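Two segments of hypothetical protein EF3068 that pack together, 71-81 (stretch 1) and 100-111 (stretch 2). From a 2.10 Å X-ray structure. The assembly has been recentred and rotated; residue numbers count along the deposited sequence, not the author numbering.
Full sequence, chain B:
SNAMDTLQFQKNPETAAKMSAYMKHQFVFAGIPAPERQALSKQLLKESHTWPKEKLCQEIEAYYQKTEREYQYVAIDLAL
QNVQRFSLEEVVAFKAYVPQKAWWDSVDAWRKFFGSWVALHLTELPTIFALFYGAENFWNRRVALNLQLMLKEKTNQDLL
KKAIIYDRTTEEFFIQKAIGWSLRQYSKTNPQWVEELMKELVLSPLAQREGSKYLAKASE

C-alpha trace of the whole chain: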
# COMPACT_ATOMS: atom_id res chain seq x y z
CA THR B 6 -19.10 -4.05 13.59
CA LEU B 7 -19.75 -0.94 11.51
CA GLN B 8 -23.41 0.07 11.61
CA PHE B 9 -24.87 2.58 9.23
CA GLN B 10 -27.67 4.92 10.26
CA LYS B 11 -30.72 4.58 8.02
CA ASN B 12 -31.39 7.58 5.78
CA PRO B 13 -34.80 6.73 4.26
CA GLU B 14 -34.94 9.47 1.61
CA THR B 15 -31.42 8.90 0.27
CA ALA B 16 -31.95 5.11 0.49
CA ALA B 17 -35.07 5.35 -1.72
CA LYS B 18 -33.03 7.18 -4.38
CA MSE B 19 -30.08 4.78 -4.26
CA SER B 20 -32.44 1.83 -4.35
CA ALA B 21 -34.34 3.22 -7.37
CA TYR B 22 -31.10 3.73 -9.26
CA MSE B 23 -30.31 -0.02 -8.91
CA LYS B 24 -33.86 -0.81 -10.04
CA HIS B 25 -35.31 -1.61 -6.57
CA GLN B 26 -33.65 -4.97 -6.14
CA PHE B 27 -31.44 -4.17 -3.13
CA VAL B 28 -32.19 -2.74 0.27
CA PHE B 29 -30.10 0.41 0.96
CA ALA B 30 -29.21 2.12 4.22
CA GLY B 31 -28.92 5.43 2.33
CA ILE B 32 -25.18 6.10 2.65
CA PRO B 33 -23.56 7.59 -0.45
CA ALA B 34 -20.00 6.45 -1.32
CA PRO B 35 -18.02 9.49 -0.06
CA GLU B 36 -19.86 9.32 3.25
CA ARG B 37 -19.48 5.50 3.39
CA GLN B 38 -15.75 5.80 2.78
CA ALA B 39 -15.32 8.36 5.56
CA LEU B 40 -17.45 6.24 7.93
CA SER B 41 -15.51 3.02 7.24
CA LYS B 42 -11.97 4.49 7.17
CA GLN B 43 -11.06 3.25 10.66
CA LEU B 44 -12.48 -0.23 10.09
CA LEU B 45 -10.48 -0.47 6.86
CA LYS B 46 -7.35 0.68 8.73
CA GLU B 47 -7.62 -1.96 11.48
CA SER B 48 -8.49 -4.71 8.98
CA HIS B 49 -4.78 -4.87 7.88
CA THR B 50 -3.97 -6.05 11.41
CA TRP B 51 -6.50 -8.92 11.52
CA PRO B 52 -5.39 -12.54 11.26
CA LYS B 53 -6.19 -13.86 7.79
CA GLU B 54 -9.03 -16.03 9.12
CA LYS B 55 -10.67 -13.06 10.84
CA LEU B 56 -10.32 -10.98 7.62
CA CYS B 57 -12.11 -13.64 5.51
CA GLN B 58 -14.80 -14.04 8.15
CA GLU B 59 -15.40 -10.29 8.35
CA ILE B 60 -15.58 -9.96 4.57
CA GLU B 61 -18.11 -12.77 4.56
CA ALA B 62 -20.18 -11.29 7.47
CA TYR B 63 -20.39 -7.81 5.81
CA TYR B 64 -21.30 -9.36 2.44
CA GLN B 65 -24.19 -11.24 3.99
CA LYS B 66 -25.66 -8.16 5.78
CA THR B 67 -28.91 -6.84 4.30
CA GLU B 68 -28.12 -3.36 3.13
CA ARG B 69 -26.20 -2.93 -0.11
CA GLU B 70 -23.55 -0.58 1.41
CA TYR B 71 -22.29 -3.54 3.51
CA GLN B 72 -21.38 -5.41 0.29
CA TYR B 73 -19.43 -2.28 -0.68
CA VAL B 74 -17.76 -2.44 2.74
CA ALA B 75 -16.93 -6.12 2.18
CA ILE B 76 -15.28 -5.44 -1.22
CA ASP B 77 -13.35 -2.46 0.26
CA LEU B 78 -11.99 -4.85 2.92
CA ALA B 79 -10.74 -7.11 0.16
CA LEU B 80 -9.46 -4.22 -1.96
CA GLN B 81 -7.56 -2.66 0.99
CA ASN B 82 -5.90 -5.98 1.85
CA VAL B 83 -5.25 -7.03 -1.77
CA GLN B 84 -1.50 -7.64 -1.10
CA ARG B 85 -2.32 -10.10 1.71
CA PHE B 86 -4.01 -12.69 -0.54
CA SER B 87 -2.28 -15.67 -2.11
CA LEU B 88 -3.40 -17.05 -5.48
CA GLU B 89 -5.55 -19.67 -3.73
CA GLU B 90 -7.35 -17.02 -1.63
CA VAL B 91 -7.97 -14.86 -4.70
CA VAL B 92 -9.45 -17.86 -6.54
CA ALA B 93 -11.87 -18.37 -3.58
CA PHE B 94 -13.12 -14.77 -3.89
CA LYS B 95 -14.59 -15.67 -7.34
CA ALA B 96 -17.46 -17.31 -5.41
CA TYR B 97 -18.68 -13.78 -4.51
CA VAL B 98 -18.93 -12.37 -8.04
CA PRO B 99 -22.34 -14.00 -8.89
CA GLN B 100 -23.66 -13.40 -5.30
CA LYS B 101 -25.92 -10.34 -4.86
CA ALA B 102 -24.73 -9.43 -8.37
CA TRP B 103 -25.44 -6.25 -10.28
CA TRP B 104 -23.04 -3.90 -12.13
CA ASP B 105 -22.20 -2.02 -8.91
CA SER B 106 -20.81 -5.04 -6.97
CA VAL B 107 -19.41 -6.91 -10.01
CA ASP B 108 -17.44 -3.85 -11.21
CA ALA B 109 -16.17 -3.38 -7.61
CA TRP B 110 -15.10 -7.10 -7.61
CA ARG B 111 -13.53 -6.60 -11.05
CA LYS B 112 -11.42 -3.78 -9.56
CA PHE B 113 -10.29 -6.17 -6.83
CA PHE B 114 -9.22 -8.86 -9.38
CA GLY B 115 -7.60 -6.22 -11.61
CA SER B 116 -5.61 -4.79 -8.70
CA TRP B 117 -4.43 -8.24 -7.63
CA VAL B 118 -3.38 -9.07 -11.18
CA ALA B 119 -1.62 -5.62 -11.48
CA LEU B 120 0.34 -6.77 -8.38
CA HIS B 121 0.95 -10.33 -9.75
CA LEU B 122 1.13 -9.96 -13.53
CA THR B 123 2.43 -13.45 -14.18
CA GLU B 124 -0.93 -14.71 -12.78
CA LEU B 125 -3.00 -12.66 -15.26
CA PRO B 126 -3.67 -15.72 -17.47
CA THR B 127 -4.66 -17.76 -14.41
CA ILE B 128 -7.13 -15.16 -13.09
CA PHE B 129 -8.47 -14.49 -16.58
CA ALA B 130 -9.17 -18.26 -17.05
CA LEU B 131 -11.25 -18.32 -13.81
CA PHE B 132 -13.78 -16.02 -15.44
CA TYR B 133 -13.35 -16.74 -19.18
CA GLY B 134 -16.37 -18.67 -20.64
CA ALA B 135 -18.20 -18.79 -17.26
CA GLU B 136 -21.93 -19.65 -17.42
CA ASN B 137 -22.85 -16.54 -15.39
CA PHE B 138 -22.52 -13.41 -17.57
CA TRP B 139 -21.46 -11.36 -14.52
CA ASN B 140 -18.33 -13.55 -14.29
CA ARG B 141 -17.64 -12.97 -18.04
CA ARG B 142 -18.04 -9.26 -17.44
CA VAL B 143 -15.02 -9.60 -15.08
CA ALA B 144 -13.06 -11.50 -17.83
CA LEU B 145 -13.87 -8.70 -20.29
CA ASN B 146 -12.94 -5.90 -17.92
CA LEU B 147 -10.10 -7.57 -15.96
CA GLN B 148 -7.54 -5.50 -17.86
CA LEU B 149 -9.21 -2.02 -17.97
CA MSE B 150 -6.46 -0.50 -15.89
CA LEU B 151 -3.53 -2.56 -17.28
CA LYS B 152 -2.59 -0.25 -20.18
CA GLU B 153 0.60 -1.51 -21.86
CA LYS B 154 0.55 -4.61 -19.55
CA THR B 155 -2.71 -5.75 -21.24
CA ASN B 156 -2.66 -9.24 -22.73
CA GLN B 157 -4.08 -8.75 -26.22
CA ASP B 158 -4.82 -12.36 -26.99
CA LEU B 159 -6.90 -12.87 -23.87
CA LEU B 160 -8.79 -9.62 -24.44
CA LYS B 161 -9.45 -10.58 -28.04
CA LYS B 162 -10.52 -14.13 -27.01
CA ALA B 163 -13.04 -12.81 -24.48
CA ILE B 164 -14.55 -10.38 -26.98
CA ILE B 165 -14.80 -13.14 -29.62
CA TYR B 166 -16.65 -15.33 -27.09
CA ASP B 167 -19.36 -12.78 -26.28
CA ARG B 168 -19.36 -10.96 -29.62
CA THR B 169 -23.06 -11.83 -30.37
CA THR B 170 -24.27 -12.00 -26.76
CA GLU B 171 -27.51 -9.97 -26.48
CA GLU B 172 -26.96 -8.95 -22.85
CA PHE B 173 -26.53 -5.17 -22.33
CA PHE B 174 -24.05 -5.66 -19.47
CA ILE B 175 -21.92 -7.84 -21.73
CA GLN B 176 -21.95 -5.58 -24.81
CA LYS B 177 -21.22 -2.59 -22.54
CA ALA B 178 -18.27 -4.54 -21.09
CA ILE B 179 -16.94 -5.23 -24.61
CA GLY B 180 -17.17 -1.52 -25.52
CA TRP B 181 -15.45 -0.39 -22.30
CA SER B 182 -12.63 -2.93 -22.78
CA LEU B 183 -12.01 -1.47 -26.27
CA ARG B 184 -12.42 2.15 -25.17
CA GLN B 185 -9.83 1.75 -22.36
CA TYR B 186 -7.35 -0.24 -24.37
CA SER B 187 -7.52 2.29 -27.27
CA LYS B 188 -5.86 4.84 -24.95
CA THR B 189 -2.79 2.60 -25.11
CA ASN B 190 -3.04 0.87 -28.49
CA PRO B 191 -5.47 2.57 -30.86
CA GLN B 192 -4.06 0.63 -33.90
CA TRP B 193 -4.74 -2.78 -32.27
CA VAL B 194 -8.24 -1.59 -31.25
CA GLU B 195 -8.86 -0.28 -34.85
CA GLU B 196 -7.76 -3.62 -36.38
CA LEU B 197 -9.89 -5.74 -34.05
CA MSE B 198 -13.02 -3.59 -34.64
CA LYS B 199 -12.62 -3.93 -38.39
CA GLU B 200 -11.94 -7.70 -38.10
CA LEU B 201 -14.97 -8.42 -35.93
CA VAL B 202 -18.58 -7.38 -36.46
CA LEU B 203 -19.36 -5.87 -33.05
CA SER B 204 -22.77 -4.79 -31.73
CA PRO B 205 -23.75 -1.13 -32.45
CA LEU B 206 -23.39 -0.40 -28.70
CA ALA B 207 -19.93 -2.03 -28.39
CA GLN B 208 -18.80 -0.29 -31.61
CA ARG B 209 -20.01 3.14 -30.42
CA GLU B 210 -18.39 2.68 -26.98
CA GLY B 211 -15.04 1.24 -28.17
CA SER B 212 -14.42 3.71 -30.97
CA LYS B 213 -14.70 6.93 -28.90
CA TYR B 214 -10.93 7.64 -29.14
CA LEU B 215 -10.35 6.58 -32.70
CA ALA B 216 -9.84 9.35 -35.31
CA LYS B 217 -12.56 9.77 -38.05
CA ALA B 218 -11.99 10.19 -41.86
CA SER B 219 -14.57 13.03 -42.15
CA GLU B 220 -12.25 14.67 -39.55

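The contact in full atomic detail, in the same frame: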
# COMPACT_ATOMS: atom_id res chain seq x y z
N TYR B 71 -23.12 -2.53 2.86
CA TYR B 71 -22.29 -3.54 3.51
C TYR B 71 -21.56 -4.45 2.54
O TYR B 71 -20.47 -4.93 2.86
CB TYR B 71 -23.11 -4.36 4.49
CG TYR B 71 -23.60 -3.51 5.66
CD1 TYR B 71 -22.68 -2.93 6.57
CD2 TYR B 71 -24.95 -3.29 5.86
CE1 TYR B 71 -23.12 -2.17 7.65
CE2 TYR B 71 -25.40 -2.50 6.92
CZ TYR B 71 -24.48 -1.95 7.81
OH TYR B 71 -24.96 -1.19 8.85
N GLN B 72 -22.14 -4.69 1.35
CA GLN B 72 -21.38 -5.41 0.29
C GLN B 72 -20.24 -4.54 -0.19
O GLN B 72 -19.15 -5.05 -0.47
CB GLN B 72 -22.23 -5.86 -0.91
CG GLN B 72 -23.13 -7.04 -0.66
CD GLN B 72 -24.45 -6.65 -0.05
OE1 GLN B 72 -24.65 -6.79 1.17
NE2 GLN B 72 -25.37 -6.19 -0.87
N TYR B 73 -20.47 -3.22 -0.24
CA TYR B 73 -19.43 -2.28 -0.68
C TYR B 73 -18.32 -2.24 0.35
O TYR B 73 -17.14 -2.16 -0.02
CB TYR B 73 -19.96 -0.85 -0.87
CG TYR B 73 -21.09 -0.67 -1.87
CD1 TYR B 73 -21.28 -1.57 -2.93
CD2 TYR B 73 -21.95 0.46 -1.77
CE1 TYR B 73 -22.30 -1.39 -3.84
CE2 TYR B 73 -22.99 0.65 -2.68
CZ TYR B 73 -23.15 -0.27 -3.73
OH TYR B 73 -24.16 -0.07 -4.65
N VAL B 74 -18.70 -2.28 1.64
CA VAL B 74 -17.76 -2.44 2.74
C VAL B 74 -16.96 -3.73 2.63
O VAL B 74 -15.73 -3.68 2.69
CB VAL B 74 -18.41 -2.31 4.16
CG1 VAL B 74 -17.38 -2.67 5.26
CG2 VAL B 74 -18.95 -0.91 4.36
N ALA B 75 -17.62 -4.86 2.42
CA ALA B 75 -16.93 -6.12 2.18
C ALA B 75 -15.85 -6.06 1.07
O ALA B 75 -14.72 -6.53 1.25
CB ALA B 75 -17.92 -7.26 1.88
N ILE B 76 -16.21 -5.49 -0.07
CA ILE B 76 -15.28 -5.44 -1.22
C ILE B 76 -14.13 -4.46 -0.93
O ILE B 76 -12.98 -4.72 -1.33
CB ILE B 76 -16.01 -5.09 -2.56
CG1 ILE B 76 -17.12 -6.13 -2.79
CG2 ILE B 76 -14.99 -5.12 -3.72
CD1 ILE B 76 -18.15 -5.84 -3.94
N ASP B 77 -14.42 -3.38 -0.19
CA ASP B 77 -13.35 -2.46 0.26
C ASP B 77 -12.37 -3.18 1.20
O ASP B 77 -11.19 -2.93 1.15
CB ASP B 77 -13.92 -1.21 0.97
CG ASP B 77 -14.38 -0.13 -0.00
OD1 ASP B 77 -14.06 -0.20 -1.22
OD2 ASP B 77 -15.08 0.80 0.46
N LEU B 78 -12.88 -4.06 2.05
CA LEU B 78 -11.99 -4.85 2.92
C LEU B 78 -11.01 -5.71 2.11
O LEU B 78 -9.81 -5.80 2.45
CB LEU B 78 -12.77 -5.74 3.89
CG LEU B 78 -13.45 -4.99 5.03
CD1 LEU B 78 -14.47 -5.89 5.72
CD2 LEU B 78 -12.41 -4.53 6.06
N ALA B 79 -11.52 -6.31 1.05
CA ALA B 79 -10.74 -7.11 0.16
C ALA B 79 -9.78 -6.24 -0.64
O ALA B 79 -8.58 -6.52 -0.72
CB ALA B 79 -11.67 -7.93 -0.78
N LEU B 80 -10.29 -5.15 -1.20
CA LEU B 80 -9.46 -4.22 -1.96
C LEU B 80 -8.29 -3.64 -1.14
O LEU B 80 -7.17 -3.55 -1.62
CB LEU B 80 -10.31 -3.07 -2.46
CG LEU B 80 -10.83 -3.17 -3.87
CD1 LEU B 80 -12.06 -2.26 -3.95
CD2 LEU B 80 -9.68 -2.70 -4.80
N GLN B 81 -8.58 -3.22 0.08
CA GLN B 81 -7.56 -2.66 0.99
C GLN B 81 -6.47 -3.65 1.40
O GLN B 81 -5.36 -3.25 1.73
CB GLN B 81 -8.22 -2.09 2.26
CG GLN B 81 -9.02 -0.80 2.03
CD GLN B 81 -8.40 0.18 1.03
OE1 GLN B 81 -8.79 0.21 -0.16
NE2 GLN B 81 -7.47 1.00 1.49
N GLN B 100 -22.80 -13.68 -6.46
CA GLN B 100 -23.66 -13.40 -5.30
C GLN B 100 -24.05 -11.92 -5.15
O GLN B 100 -23.17 -11.03 -5.19
CB GLN B 100 -23.03 -13.86 -3.98
CG GLN B 100 -22.58 -15.29 -3.88
CD GLN B 100 -21.94 -15.53 -2.50
OE1 GLN B 100 -22.50 -15.15 -1.47
NE2 GLN B 100 -20.77 -16.15 -2.48
N LYS B 101 -25.36 -11.68 -4.98
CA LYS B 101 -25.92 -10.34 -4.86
C LYS B 101 -25.39 -9.45 -6.03
O LYS B 101 -24.96 -8.32 -5.82
CB LYS B 101 -25.59 -9.70 -3.50
CG LYS B 101 -25.80 -10.64 -2.31
CD LYS B 101 -25.68 -9.89 -1.00
CE LYS B 101 -26.31 -10.60 0.18
NZ LYS B 101 -26.47 -9.62 1.28
N ALA B 102 -25.42 -10.00 -7.23
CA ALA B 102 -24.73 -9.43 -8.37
C ALA B 102 -25.55 -8.40 -9.12
O ALA B 102 -26.73 -8.65 -9.48
CB ALA B 102 -24.30 -10.53 -9.34
N TRP B 103 -24.90 -7.27 -9.38
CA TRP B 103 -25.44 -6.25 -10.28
C TRP B 103 -24.19 -5.47 -10.71
O TRP B 103 -23.11 -5.77 -10.21
CB TRP B 103 -26.44 -5.35 -9.54
CG TRP B 103 -27.26 -4.43 -10.42
CD1 TRP B 103 -27.31 -3.07 -10.37
CD2 TRP B 103 -28.17 -4.83 -11.47
NE1 TRP B 103 -28.20 -2.59 -11.32
CE2 TRP B 103 -28.75 -3.65 -11.99
CE3 TRP B 103 -28.57 -6.08 -11.99
CZ2 TRP B 103 -29.69 -3.68 -13.02
CZ3 TRP B 103 -29.52 -6.09 -13.03
CH2 TRP B 103 -30.05 -4.90 -13.53
N TRP B 104 -24.29 -4.48 -11.60
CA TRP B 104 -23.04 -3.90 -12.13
C TRP B 104 -22.21 -3.22 -11.02
O TRP B 104 -20.99 -3.13 -11.11
CB TRP B 104 -23.34 -2.93 -13.29
CG TRP B 104 -24.16 -1.72 -12.87
CD1 TRP B 104 -25.53 -1.56 -13.01
CD2 TRP B 104 -23.68 -0.53 -12.24
NE1 TRP B 104 -25.91 -0.34 -12.50
CE2 TRP B 104 -24.81 0.31 -12.02
CE3 TRP B 104 -22.40 -0.07 -11.86
CZ2 TRP B 104 -24.69 1.57 -11.43
CZ3 TRP B 104 -22.29 1.17 -11.24
CH2 TRP B 104 -23.44 1.98 -11.04
N ASP B 105 -22.87 -2.75 -9.97
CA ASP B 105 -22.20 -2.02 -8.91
C ASP B 105 -21.23 -2.92 -8.11
O ASP B 105 -20.07 -2.54 -7.89
CB ASP B 105 -23.21 -1.26 -8.02
CG ASP B 105 -24.23 -2.17 -7.34
OD1 ASP B 105 -24.57 -3.24 -7.88
OD2 ASP B 105 -24.72 -1.82 -6.23
N SER B 106 -21.70 -4.10 -7.68
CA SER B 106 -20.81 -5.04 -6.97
C SER B 106 -19.82 -5.77 -7.88
O SER B 106 -18.69 -5.99 -7.50
CB SER B 106 -21.60 -6.09 -6.16
OG SER B 106 -22.30 -6.98 -7.02
N VAL B 107 -20.26 -6.17 -9.07
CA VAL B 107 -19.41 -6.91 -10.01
C VAL B 107 -18.22 -6.04 -10.50
O VAL B 107 -17.08 -6.55 -10.60
CB VAL B 107 -20.25 -7.47 -11.21
CG1 VAL B 107 -19.34 -8.08 -12.29
CG2 VAL B 107 -21.24 -8.52 -10.70
N ASP B 108 -18.49 -4.77 -10.80
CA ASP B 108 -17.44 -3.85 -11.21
C ASP B 108 -16.51 -3.55 -10.03
O ASP B 108 -15.32 -3.40 -10.22
CB ASP B 108 -18.01 -2.53 -11.78
CG ASP B 108 -18.71 -2.71 -13.12
OD1 ASP B 108 -18.58 -3.79 -13.76
OD2 ASP B 108 -19.41 -1.75 -13.57
N ALA B 109 -17.06 -3.45 -8.81
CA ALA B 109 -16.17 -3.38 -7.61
C ALA B 109 -15.32 -4.65 -7.45
O ALA B 109 -14.12 -4.55 -7.20
CB ALA B 109 -16.97 -3.09 -6.33
N TRP B 110 -15.91 -5.85 -7.60
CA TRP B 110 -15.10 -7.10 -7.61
C TRP B 110 -14.05 -7.11 -8.73
O TRP B 110 -12.93 -7.57 -8.52
CB TRP B 110 -15.95 -8.38 -7.74
CG TRP B 110 -16.63 -8.77 -6.46
CD1 TRP B 110 -17.99 -8.90 -6.24
CD2 TRP B 110 -15.98 -9.10 -5.21
NE1 TRP B 110 -18.22 -9.28 -4.94
CE2 TRP B 110 -17.01 -9.42 -4.29
CE3 TRP B 110 -14.63 -9.18 -4.80
CZ2 TRP B 110 -16.75 -9.77 -2.95
CZ3 TRP B 110 -14.36 -9.56 -3.47
CH2 TRP B 110 -15.42 -9.85 -2.56
N ARG B 111 -14.43 -6.62 -9.91
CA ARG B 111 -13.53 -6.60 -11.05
C ARG B 111 -12.28 -5.77 -10.72
O ARG B 111 -11.14 -6.18 -11.04
CB ARG B 111 -14.22 -6.06 -12.32
CG ARG B 111 -13.24 -5.88 -13.52
CD ARG B 111 -12.70 -4.44 -13.57
NE ARG B 111 -13.80 -3.53 -13.89
CZ ARG B 111 -13.77 -2.22 -13.72
NH1 ARG B 111 -12.67 -1.65 -13.24
NH2 ARG B 111 -14.81 -1.47 -14.05

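Residues 71-81 form part of a helix that begins earlier in the chain, and residues 104-111 open a second helix that continues beyond the stretch, with Trp103 at its N-cap position. The two axes run almost parallel, at 6° to each other, and come within 10.0 Å at their closest approach. With both helices pointing the same way, contacts advance along the two in step: the CA atoms of Tyr73 and Ser106 lie 7.0 Å apart, and those of Ile76 and Trp110 6.6 Å apart. The contact is modest, burying 465 Å² over both sides.

Tyr71 takes no part, its side chain lying out of reach of the second stretch. One residue on, Gln72 directs its CA-to-CB bond toward the loop that precedes the second helix. There it meets Lys101, whose extended side chain runs across the direction of the first helix, bringing its NZ 3.4 Å from the modelled OE1 of Gln72. The side-chain amide of Gln72 is probably turned over in the model, so the nature of this polar approach remains open.

Tyr73 makes the hydrogen bond that joins the two helices. Its CA-to-CB bond points sideways, but the m rotamer brings the end of the ring nearer to the second stretch, and OH donates to OD2 of Asp105 at 2.4 Å, a very short distance. Asp105, in the p rotamer and with its CA-to-CB bond toward the first helix, places the carboxylate at the edge of the tyrosine ring, near the ring plane, where the hydroxyl can reach it. The same carboxylate also has hydrogen bonds to a residue flanking the stretches. The bond thus ties the first turn of the second helix to its neighbour.

Val74 has no contact across the interface and Ala75 barely approaches it, but Ile76 is the centre of the packing, with 101 Å² covered by the other stretch, the largest share of any residue. Its CD1 lies 3.6 Å from the backbone O of Ser106 and 3.8 Å from CB of Ala109, while CG2 comes within 3.6 Å of O of Ala109. The small side chain of Ala109 points toward the first helix, and its methyl group packs against the isoleucine. CD1 of Ile76 also sits over one face of the Trp110 indole, 3.7 Å from the centroid of the five-membered ring and only 15° off its normal, a CH-pi contact. Trp110 starts with its CA-to-CB bond directed away, yet its side chain returns so that the ring lies against Ile76, with CE2 3.6 Å from CG1 of Ile76.

Asp77 and Leu78 are out of reach. A turn beyond Ile76, CB of Ala79 packs obliquely against the same indole, 4.1 Å from CZ3 of Trp110. Leu80 adds a looser contact, its CD1 4.5 Å from O of Ala109, and Gln81 lies beyond the interface.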